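Local coordinates for protein seryl-tRNA synthetase, cytoplasmic (Candida albicans, PDB 3QO8) that catalyses the ATP-dependent attachment of serine to tRNA(Ser), activating the amino acid as Ser-AMP before transferring it to the acceptor end of the tRNA, at residues Glu16-Ser21 with Asn106-Ile111; Arg25-Glu30 with Leu344-Ala349; Ser115-Gln120 with Gly338-Glu343; Asn372-Gln377 with Tyr397-Asn402. All blocks are in the same frame, centred on the assembly; numbering follows the deposited sequence.

In the fold
From the N terminus, helix 15-25 starts a loop that contact 1 closes after the two long helices 30-65 and 74-107, where the chain comes back at 106-111. The loop that follows helix 15-25 opens contact 2, which closes only at 344-349 in the catalytic core; contacts 1 and 2 therefore cross, and they touch through Arg-25 and Asn-110. Contact 3, joining 115-120 to 338-343, nests inside the loop of contact 2 and binds the linker that follows the helical arm to the end of strand 334-338. Contact 4 comes last, a short local closure within the core, linked to contact 1 by Tyr-376 and Thr-374 and to contact 2 by a backbone bond.

Contact 1: residues Glu16-Ser21 with Asn106-Ile111; sequences EIIKAS and NQVGNI
Apolar side chains carry most of this contact, with Ile-111 as its centre. Its CD1 packs against CG1 of Ile-18 at 3.8 Å, while its CG2 meets CG2 of Ile-17 at 3.9 Å, so two branches of one side chain engage successive residues of helix 15-25. In both pairs the side chains cross at about a right angle. Ile-18 also uses its second branch: CG2, anti to the backbone N, touches CG1 of Val-108 at 3.8 Å. Helix 30-65 adds Val-32 against Ile-18 and Ile-35 against Val-108.

The polar part gathers round Ser-21, whose OG, anti to its own backbone N (chi1 180°), comes to 3.5 Å from Ile-111 CA. This hydroxyl is hydrogen-bonded to water 1 at 2.7 Å, and the same water lies 2.7 Å from Gly-109 O, to which it can donate. Val-112 N, just past the second segment, is a further partner of Ser-21 OG. CB of Asn-110 points away from the helix, and its ND2 bonds to Thr-374 OG1 and Ala-347 O of the core.

Helix 15-25 is thus joined to the chain just after helix 74-107 by hydrophobic packing, while the buried hydroxyl is satisfied by a water and a backbone N-H.

Contact 2: residues Arg25-Glu30 with Leu344-Ala349; sequences RGDSVE and LNNAAA. With MG (magnesium ion), chain E.
Arg-25 and Leu-344 have the nearest CA atoms, 7.2 Å apart, where the end of helix 15-25 faces a type I turn running from Asn-345 to Ala-348. The arginine crosses this distance with a chain extended from CG to NE, and several backbone carbonyls gather round its guanidinium. NH1 donates to Asn-345 O at 3.1 Å from above the carbonyl plane, with an N-H...O angle of 145°. The turn's own bond from Ala-348 N reaches that oxygen from the opposite face. NH2 is held mainly by Asn-110 O, in the loop after helix 74-107, and adds a weak, bent bond to Ala-348 O at 2.7 Å.

The Asn-345 side chain adds an Asx motif: the same Ala-348 N-H is shared with its OD1, at 3.0 Å and nearly along the C=O axis. Across the contact, helix 15-25 ends in a Schellman motif, with Gly-26 taking positive phi. Between the helix end and the turn, which belong to the tRNA-binding extension and the class II core, sits a magnesium ion, bound by Leu-344 O at 2.3 Å and by four waters.

The side chains grip the ion through its water shell. Water 2 donates to Asp-27 OD2 at 2.7 Å and to Asn-346 OD1 at 2.8 Å, and accepts from Arg-25 NH1. Water 4 donates to Asp-27 OD1, which gives both carboxylate oxygens a water of the ion. This aspartate would be expected to offset part of the positive charge gathered by the metal and the guanidinium. Water 3 donates to Arg-25 O.

Contact 3: residues Ser115-Gln120 with Gly338-Glu343; sequences SVVDSQ and GIVSGE
Ser-341 has the most surface buried here, followed by Val-340 and Gln-120. The serine meets the 115-120 chain through both backbone and side chain. Its N donates to Val-117 O at 2.9 Å, a fairly straight bond (162°) that approaches almost in line with the carbonyl. Its OG stands between its own backbone N and carbonyl carbon (chi1 53°), where it accepts from Ser-119 N at 3.1 Å. The hydroxyl is also bonded to Lys-24 O, so helix 15-25 is drawn into the same junction. CB of Ser-341 rests against CG1 of Val-116, a methyl that also lies 3.4 Å from Ile-339 O.

Val-340 packs just ahead of the short 3-10 segment 341-343. Its CG1 touches CB of Ser-119 at 3.9 Å and meets CG1 of Val-117, the two valine side chains crossing at a slant, while CB and CG2 both pack against Ser-119 O. That carbonyl accepts from Gly-342 N at 2.9 Å, the donor tilted somewhat from its plane.

In Gln-120 a bend at chi2 (-64°) returns CD toward Gly-342, and OE1 lies 3.5 Å from the CA of this residue, which has no side chain. NE2 has a weak bond to Lys-24 O. Water 7 joins Gln-120 OE1 to Gly-342 O, and water 8 joins Gln-120 O to the Glu-343 carboxylate.

The linker after the helical arm is therefore fixed to the catalytic core chiefly by backbone polar groups, with valines packed beside them and waters bridging the end at Gln-120 and Glu-343.

Contact 4: residues Asn372-Gln377 with Tyr397-Asn402; sequences NCTDYQ and YVHCLN. With SSA (5'-O-(N-(L-seryl)-sulfamoyl)adenosine), chain B.
Thr-374 packs tightly against His-399: its CB lies 3.7 Å from the ring centroid and only 10° off the normal, a CH-pi contact over the face. The two side chains run side by side in the same direction, and Thr-374 CA covers the same face nearer the rim. Ser-312 holds His-399 ND1, while Thr-374 OG1 bonds to Asn-110. Close by, Cys-400 N donates to Thr-374 O at 2.8 Å and Cys-373 N to Cys-400 O at 3.0 Å. Asn-372, with CG anti to its backbone N (chi1 -172°), sets its amide carbon 3.7 Å from Leu-401 CD2. Its OD1 accepts from Thr-374 N at 2.8 Å, forming an Asx turn.

At both ends polar tips are joined through water. Asp-375 CB still packs 3.5 Å from Val-398 O and against Tyr-397 CB, but its OD2 reaches Tyr-397 N through water 9; OD1 is salt-bridged to Arg-379. Toward the active site, water 10 joins Gln-377 OE1 to Asn-402 ND2, while Gln-377 NE2 bonds to Glu-248.

Asn-402 OD1 lies 3.1 Å from CA of the seryl-sulfamoyl adenosine. Asn-372 and Leu-401 form an antiparallel, non-hydrogen-bonded pair at the end of strand 363-372, and a type II' turn leads into helix 376-381, beside the serine pocket of the class II synthetase sheet.

Contact 1: residues Glu16-Ser21 with Asn106-Ile111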
# COMPACT_ATOMS: atom_id res chain seq x y z
N GLU A 16 15.17 33.10 23.90
CA GLU A 16 13.95 33.89 24.02
C GLU A 16 13.04 33.67 22.82
O GLU A 16 11.82 33.52 22.97
CB GLU A 16 14.27 35.40 24.15
CG GLU A 16 15.24 35.77 25.27
CD GLU A 16 14.77 35.34 26.65
OE1 GLU A 16 13.55 35.09 26.81
OE2 GLU A 16 15.62 35.23 27.56
N ILE A 17 13.63 33.70 21.64
CA ILE A 17 12.92 33.44 20.39
C ILE A 17 12.24 32.08 20.44
O ILE A 17 11.10 31.90 19.99
CB ILE A 17 13.91 33.46 19.21
CG1 ILE A 17 14.43 34.88 18.99
CG2 ILE A 17 13.25 32.96 17.94
CD1 ILE A 17 15.55 34.96 17.97
N ILE A 18 12.95 31.10 20.99
CA ILE A 18 12.40 29.75 21.07
C ILE A 18 11.23 29.69 22.05
O ILE A 18 10.22 29.06 21.77
CB ILE A 18 13.48 28.71 21.44
CG1 ILE A 18 14.63 28.74 20.42
CG2 ILE A 18 12.87 27.32 21.49
CD1 ILE A 18 15.80 27.77 20.75
N LYS A 19 11.36 30.38 23.19
CA LYS A 19 10.27 30.43 24.17
C LYS A 19 9.03 31.10 23.58
O LYS A 19 7.90 30.65 23.80
CB LYS A 19 10.70 31.18 25.43
CG LYS A 19 11.70 30.46 26.31
CD LYS A 19 11.55 30.92 27.76
CE LYS A 19 12.70 30.46 28.64
NZ LYS A 19 13.86 31.40 28.58
N ALA A 20 9.23 32.20 22.86
CA ALA A 20 8.12 32.90 22.23
C ALA A 20 7.45 31.95 21.24
O ALA A 20 6.22 31.91 21.15
CB ALA A 20 8.60 34.15 21.53
N SER A 21 8.25 31.18 20.52
CA SER A 21 7.69 30.27 19.52
C SER A 21 6.87 29.20 20.22
O SER A 21 5.75 28.91 19.80
CB SER A 21 8.81 29.61 18.70
OG SER A 21 8.26 28.73 17.73
N ASN A 106 14.30 17.36 20.97
CA ASN A 106 13.41 16.74 20.00
C ASN A 106 11.94 17.12 20.19
O ASN A 106 11.16 17.09 19.24
CB ASN A 106 13.57 15.22 20.03
CG ASN A 106 12.68 14.53 19.03
OD1 ASN A 106 12.88 14.65 17.82
ND2 ASN A 106 11.68 13.80 19.52
N GLN A 107 11.58 17.47 21.41
CA GLN A 107 10.20 17.86 21.71
C GLN A 107 9.87 19.30 21.27
O GLN A 107 8.70 19.64 21.12
CB GLN A 107 9.93 17.72 23.21
CG GLN A 107 10.12 16.33 23.76
CD GLN A 107 9.77 16.26 25.22
OE1 GLN A 107 8.70 16.71 25.64
NE2 GLN A 107 10.67 15.70 26.02
N VAL A 108 10.89 20.12 21.04
CA VAL A 108 10.67 21.52 20.70
C VAL A 108 10.35 21.70 19.21
O VAL A 108 11.12 21.27 18.34
CB VAL A 108 11.89 22.39 21.07
CG1 VAL A 108 11.64 23.86 20.71
CG2 VAL A 108 12.22 22.25 22.55
N GLY A 109 9.22 22.33 18.93
CA GLY A 109 8.82 22.61 17.56
C GLY A 109 9.72 23.63 16.88
O GLY A 109 10.44 24.38 17.54
N ASN A 110 9.69 23.63 15.56
CA ASN A 110 10.45 24.58 14.77
C ASN A 110 10.03 26.02 15.13
O ASN A 110 8.91 26.25 15.60
CB ASN A 110 10.19 24.31 13.28
CG ASN A 110 11.29 24.86 12.39
OD1 ASN A 110 12.23 25.48 12.87
ND2 ASN A 110 11.18 24.60 11.09
N ILE A 111 10.92 26.98 14.91
CA ILE A 111 10.60 28.39 15.20
C ILE A 111 9.51 28.89 14.27
O ILE A 111 9.68 28.93 13.05
CB ILE A 111 11.82 29.31 15.02
CG1 ILE A 111 12.99 28.83 15.88
CG2 ILE A 111 11.44 30.76 15.34
CD1 ILE A 111 12.58 28.48 17.26
O HOH W 1 9.00 26.38 18.73

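Contact 2: residues Arg25-Glu30 with Leu344-Ala349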
# COMPACT_ATOMS: atom_id res chain seq x y z
N ARG A 25 2.89 28.26 19.80
CA ARG A 25 2.51 26.91 19.43
C ARG A 25 1.50 26.33 20.42
O ARG A 25 0.81 25.36 20.13
CB ARG A 25 3.75 25.99 19.38
CG ARG A 25 4.56 26.10 18.09
CD ARG A 25 5.74 25.10 18.04
NE ARG A 25 6.41 25.23 16.76
CZ ARG A 25 5.95 24.68 15.64
NH1 ARG A 25 4.84 23.95 15.66
NH2 ARG A 25 6.60 24.87 14.50
N GLY A 26 1.44 26.93 21.61
CA GLY A 26 0.67 26.36 22.70
C GLY A 26 1.41 25.18 23.31
O GLY A 26 0.79 24.30 23.91
N ASP A 27 2.73 25.16 23.15
CA ASP A 27 3.55 24.08 23.69
C ASP A 27 4.41 24.54 24.87
O ASP A 27 4.47 25.72 25.19
CB ASP A 27 4.45 23.47 22.60
CG ASP A 27 3.67 22.78 21.51
OD1 ASP A 27 2.45 22.54 21.69
OD2 ASP A 27 4.27 22.46 20.46
N SER A 28 5.11 23.60 25.50
CA SER A 28 5.85 23.89 26.73
C SER A 28 6.98 24.90 26.57
O SER A 28 7.91 24.71 25.78
CB SER A 28 6.41 22.59 27.32
OG SER A 28 7.11 22.87 28.52
N VAL A 29 6.89 25.99 27.33
CA VAL A 29 7.95 26.99 27.38
C VAL A 29 9.04 26.56 28.36
O VAL A 29 10.19 26.98 28.26
CB VAL A 29 7.38 28.36 27.82
CG1 VAL A 29 8.50 29.39 28.01
CG2 VAL A 29 6.35 28.86 26.81
N GLU A 30 8.66 25.72 29.32
CA GLU A 30 9.59 25.21 30.32
C GLU A 30 10.72 24.43 29.66
O GLU A 30 11.88 24.51 30.08
CB GLU A 30 8.86 24.34 31.33
CG GLU A 30 7.81 25.07 32.14
CD GLU A 30 7.03 24.15 33.07
OE1 GLU A 30 6.68 23.03 32.64
OE2 GLU A 30 6.78 24.55 34.23
N LEU A 344 0.17 24.35 13.78
CA LEU A 344 1.33 23.89 13.02
C LEU A 344 1.92 22.64 13.66
O LEU A 344 2.07 22.59 14.87
CB LEU A 344 2.42 24.98 12.97
CG LEU A 344 2.05 26.31 12.31
CD1 LEU A 344 3.23 27.27 12.36
CD2 LEU A 344 1.59 26.06 10.87
N ASN A 345 2.27 21.65 12.85
CA ASN A 345 3.04 20.52 13.36
C ASN A 345 4.47 20.97 13.67
O ASN A 345 4.87 22.05 13.25
CB ASN A 345 3.01 19.32 12.39
CG ASN A 345 3.88 19.52 11.14
OD1 ASN A 345 4.83 20.29 11.15
ND2 ASN A 345 3.55 18.80 10.08
N ASN A 346 5.23 20.15 14.41
CA ASN A 346 6.56 20.53 14.87
C ASN A 346 7.50 21.00 13.77
O ASN A 346 8.30 21.90 13.98
CB ASN A 346 7.24 19.37 15.61
CG ASN A 346 6.57 19.02 16.92
OD1 ASN A 346 5.70 19.74 17.40
ND2 ASN A 346 6.98 17.89 17.50
N ALA A 347 7.43 20.37 12.60
CA ALA A 347 8.42 20.66 11.56
C ALA A 347 8.17 22.00 10.86
O ALA A 347 9.11 22.63 10.37
CB ALA A 347 8.51 19.50 10.54
N ALA A 348 6.91 22.44 10.81
CA ALA A 348 6.54 23.59 10.00
C ALA A 348 6.85 24.92 10.69
O ALA A 348 6.42 25.14 11.81
CB ALA A 348 5.06 23.52 9.62
N ALA A 349 7.59 25.79 10.00
CA ALA A 349 7.78 27.16 10.45
C ALA A 349 6.63 28.03 9.93
O ALA A 349 6.31 29.05 10.53
CB ALA A 349 9.12 27.72 9.99
MG MG E . 1.66 21.92 17.08
O HOH W 2 4.10 21.98 17.78
O HOH W 3 1.58 24.41 17.24
O HOH W 4 1.13 21.25 19.35
O HOH W 5 1.60 19.38 16.79

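Contact 3: residues Ser115-Gln120 with Gly338-Glu343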
# COMPACT_ATOMS: atom_id res chain seq x y z
N SER A 115 5.64 35.93 10.49
CA SER A 115 4.46 36.33 9.74
C SER A 115 3.22 35.52 10.08
O SER A 115 2.13 35.85 9.64
CB SER A 115 4.73 36.25 8.24
OG SER A 115 4.75 34.89 7.81
N VAL A 116 3.38 34.44 10.85
CA VAL A 116 2.26 33.57 11.20
C VAL A 116 1.40 34.17 12.33
O VAL A 116 1.93 34.65 13.32
CB VAL A 116 2.75 32.16 11.62
CG1 VAL A 116 1.59 31.29 12.11
CG2 VAL A 116 3.47 31.46 10.44
N VAL A 117 0.08 34.14 12.15
CA VAL A 117 -0.85 34.61 13.18
C VAL A 117 -0.71 33.80 14.46
O VAL A 117 -0.74 32.57 14.43
CB VAL A 117 -2.31 34.54 12.70
CG1 VAL A 117 -3.28 34.83 13.86
CG2 VAL A 117 -2.54 35.52 11.57
N ASP A 118 -0.55 34.49 15.58
CA ASP A 118 -0.42 33.82 16.87
C ASP A 118 -1.79 33.52 17.48
O ASP A 118 -2.44 34.40 18.03
CB ASP A 118 0.41 34.70 17.82
CG ASP A 118 0.45 34.16 19.23
OD1 ASP A 118 -0.05 33.03 19.46
OD2 ASP A 118 0.99 34.85 20.11
N SER A 119 -2.23 32.27 17.39
CA SER A 119 -3.53 31.89 17.93
C SER A 119 -3.70 30.38 17.98
O SER A 119 -3.05 29.65 17.24
CB SER A 119 -4.65 32.47 17.05
OG SER A 119 -5.92 32.08 17.55
N GLN A 120 -4.59 29.92 18.85
CA GLN A 120 -4.91 28.50 18.93
C GLN A 120 -6.21 28.21 18.20
O GLN A 120 -6.67 27.07 18.16
CB GLN A 120 -5.02 28.08 20.39
CG GLN A 120 -3.83 28.48 21.24
CD GLN A 120 -2.54 27.81 20.80
OE1 GLN A 120 -2.47 26.59 20.64
NE2 GLN A 120 -1.50 28.61 20.60
N GLY A 338 -3.62 31.12 5.77
CA GLY A 338 -2.42 31.02 6.57
C GLY A 338 -2.78 30.43 7.92
O GLY A 338 -3.45 31.06 8.73
N ILE A 339 -2.32 29.20 8.16
CA ILE A 339 -2.68 28.46 9.36
C ILE A 339 -2.11 29.08 10.64
O ILE A 339 -0.92 29.43 10.69
CB ILE A 339 -2.23 26.97 9.24
CG1 ILE A 339 -2.85 26.32 8.00
CG2 ILE A 339 -2.60 26.18 10.49
CD1 ILE A 339 -4.40 26.31 8.02
N VAL A 340 -2.94 29.19 11.67
CA VAL A 340 -2.52 29.80 12.94
C VAL A 340 -1.42 29.00 13.62
O VAL A 340 -1.33 27.78 13.44
CB VAL A 340 -3.70 29.97 13.93
CG1 VAL A 340 -4.71 30.99 13.41
CG2 VAL A 340 -4.37 28.62 14.21
N SER A 341 -0.60 29.67 14.42
CA SER A 341 0.55 29.03 15.07
C SER A 341 0.18 27.77 15.84
O SER A 341 0.95 26.81 15.86
CB SER A 341 1.26 30.01 16.00
OG SER A 341 0.35 30.60 16.92
N GLY A 342 -0.99 27.76 16.47
CA GLY A 342 -1.38 26.67 17.34
C GLY A 342 -1.75 25.39 16.61
O GLY A 342 -1.96 24.36 17.25
N GLU A 343 -1.83 25.46 15.29
CA GLU A 343 -2.19 24.33 14.45
C GLU A 343 -1.04 23.85 13.55
O GLU A 343 -1.25 23.04 12.64
CB GLU A 343 -3.38 24.71 13.57
CG GLU A 343 -4.65 24.95 14.36
CD GLU A 343 -5.29 23.66 14.81
OE1 GLU A 343 -5.59 22.82 13.93
OE2 GLU A 343 -5.48 23.48 16.03
O HOH W 6 -1.16 32.93 9.74
O HOH W 7 -3.25 24.24 19.81
O HOH W 8 -4.94 24.90 18.04

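Contact 4: residues Asn372-Gln377 with Tyr397-Asn402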
# COMPACT_ATOMS: atom_id res chain seq x y z
N ASN A 372 6.79 25.24 4.82
CA ASN A 372 8.23 25.42 4.86
C ASN A 372 8.71 24.90 6.21
O ASN A 372 8.33 25.43 7.26
CB ASN A 372 8.62 26.89 4.71
CG ASN A 372 10.12 27.09 4.56
OD1 ASN A 372 10.91 26.16 4.74
ND2 ASN A 372 10.52 28.32 4.23
N CYS A 373 9.50 23.83 6.17
CA CYS A 373 10.01 23.19 7.38
C CYS A 373 11.46 23.61 7.63
O CYS A 373 12.15 23.03 8.47
CB CYS A 373 9.90 21.65 7.25
SG CYS A 373 8.15 21.09 7.10
N THR A 374 11.90 24.64 6.91
CA THR A 374 13.29 25.11 6.97
C THR A 374 14.27 23.93 7.13
O THR A 374 14.21 22.98 6.33
CB THR A 374 13.51 26.24 8.03
OG1 THR A 374 13.23 25.77 9.35
CG2 THR A 374 12.61 27.44 7.72
N ASP A 375 15.14 23.95 8.13
CA ASP A 375 16.12 22.85 8.28
C ASP A 375 15.84 21.93 9.46
O ASP A 375 16.75 21.29 9.96
CB ASP A 375 17.54 23.40 8.39
CG ASP A 375 17.70 24.40 9.54
OD1 ASP A 375 16.86 24.39 10.46
OD2 ASP A 375 18.67 25.18 9.51
N TYR A 376 14.59 21.88 9.90
CA TYR A 376 14.21 21.07 11.06
C TYR A 376 14.41 19.58 10.76
O TYR A 376 14.95 18.84 11.58
CB TYR A 376 12.74 21.34 11.39
CG TYR A 376 12.24 20.84 12.73
CD1 TYR A 376 12.43 21.59 13.89
CD2 TYR A 376 11.56 19.63 12.84
CE1 TYR A 376 11.96 21.15 15.11
CE2 TYR A 376 11.08 19.18 14.06
CZ TYR A 376 11.28 19.95 15.19
OH TYR A 376 10.80 19.53 16.41
N GLN A 377 13.98 19.15 9.58
CA GLN A 377 14.10 17.74 9.21
C GLN A 377 15.50 17.43 8.67
O GLN A 377 16.08 16.39 8.99
CB GLN A 377 13.04 17.36 8.18
CG GLN A 377 11.62 17.53 8.70
CD GLN A 377 10.62 17.76 7.58
OE1 GLN A 377 10.86 18.58 6.69
NE2 GLN A 377 9.52 17.02 7.60
N TYR A 397 22.49 23.24 6.77
CA TYR A 397 21.64 22.25 6.12
C TYR A 397 20.74 22.90 5.08
O TYR A 397 20.49 24.12 5.12
CB TYR A 397 20.79 21.53 7.18
CG TYR A 397 21.62 20.83 8.22
CD1 TYR A 397 22.23 19.61 7.93
CD2 TYR A 397 21.80 21.37 9.49
CE1 TYR A 397 22.99 18.96 8.88
CE2 TYR A 397 22.57 20.72 10.45
CZ TYR A 397 23.16 19.51 10.13
OH TYR A 397 23.93 18.81 11.04
N VAL A 398 20.26 22.09 4.13
CA VAL A 398 19.28 22.56 3.16
C VAL A 398 17.98 22.87 3.90
O VAL A 398 17.79 22.47 5.04
CB VAL A 398 18.96 21.47 2.11
CG1 VAL A 398 20.20 21.13 1.30
CG2 VAL A 398 18.42 20.23 2.79
N HIS A 399 17.08 23.59 3.24
CA HIS A 399 15.74 23.70 3.76
C HIS A 399 14.86 22.73 2.99
O HIS A 399 15.08 22.52 1.79
CB HIS A 399 15.20 25.12 3.61
CG HIS A 399 15.71 26.07 4.65
ND1 HIS A 399 15.22 27.35 4.80
CD2 HIS A 399 16.67 25.92 5.60
CE1 HIS A 399 15.85 27.95 5.79
NE2 HIS A 399 16.74 27.11 6.29
N CYS A 400 13.91 22.12 3.69
CA CYS A 400 12.92 21.24 3.08
C CYS A 400 11.54 21.86 3.14
O CYS A 400 11.13 22.40 4.16
CB CYS A 400 12.89 19.88 3.77
SG CYS A 400 14.55 19.13 3.83
N LEU A 401 10.83 21.75 2.03
CA LEU A 401 9.45 22.20 1.94
C LEU A 401 8.65 21.07 1.36
O LEU A 401 9.17 20.26 0.57
CB LEU A 401 9.35 23.41 1.02
CG LEU A 401 10.19 24.64 1.38
CD1 LEU A 401 11.46 24.67 0.54
CD2 LEU A 401 9.36 25.90 1.14
N ASN A 402 7.38 20.99 1.73
CA ASN A 402 6.50 20.01 1.13
C ASN A 402 5.14 20.64 0.93
O ASN A 402 4.71 21.49 1.72
CB ASN A 402 6.41 18.75 1.99
CG ASN A 402 5.66 18.97 3.30
OD1 ASN A 402 4.42 18.85 3.35
ND2 ASN A 402 6.39 19.30 4.36
N10 SSA B . 3.03 15.92 3.10
CA SSA B . 2.03 16.91 3.49
CB SSA B . 1.61 17.73 2.28
OG SSA B . 0.83 16.93 1.37
C9 SSA B . 0.84 16.23 4.10
O9 SSA B . 0.73 15.01 4.12
N8 SSA B . -0.09 17.04 4.61
S1 SSA B . -1.56 16.53 5.02
O1S SSA B . -1.56 15.70 6.18
O2S SSA B . -2.38 17.68 5.24
O5' SSA B . -2.18 15.76 3.84
C5' SSA B . -2.23 16.32 2.54
C4' SSA B . -3.64 16.14 1.97
O4' SSA B . -4.04 14.77 1.88
C3' SSA B . -4.73 16.79 2.80
O3' SSA B . -4.74 18.21 2.56
C2' SSA B . -5.96 16.07 2.27
O2' SSA B . -6.37 16.63 1.01
C1' SSA B . -5.45 14.65 2.01
N9 SSA B . -5.76 13.78 3.16
C8 SSA B . -5.23 13.83 4.39
N7 SSA B . -5.79 12.87 5.15
C5 SSA B . -6.67 12.21 4.38
C6 SSA B . -7.52 11.15 4.61
N6 SSA B . -7.55 10.58 5.83
N1 SSA B . -8.31 10.70 3.60
C2 SSA B . -8.27 11.28 2.40
N3 SSA B . -7.45 12.31 2.15
C4 SSA B . -6.66 12.79 3.13
O HOH W 9 20.89 25.27 8.12
O HOH W 10 9.26 19.10 4.12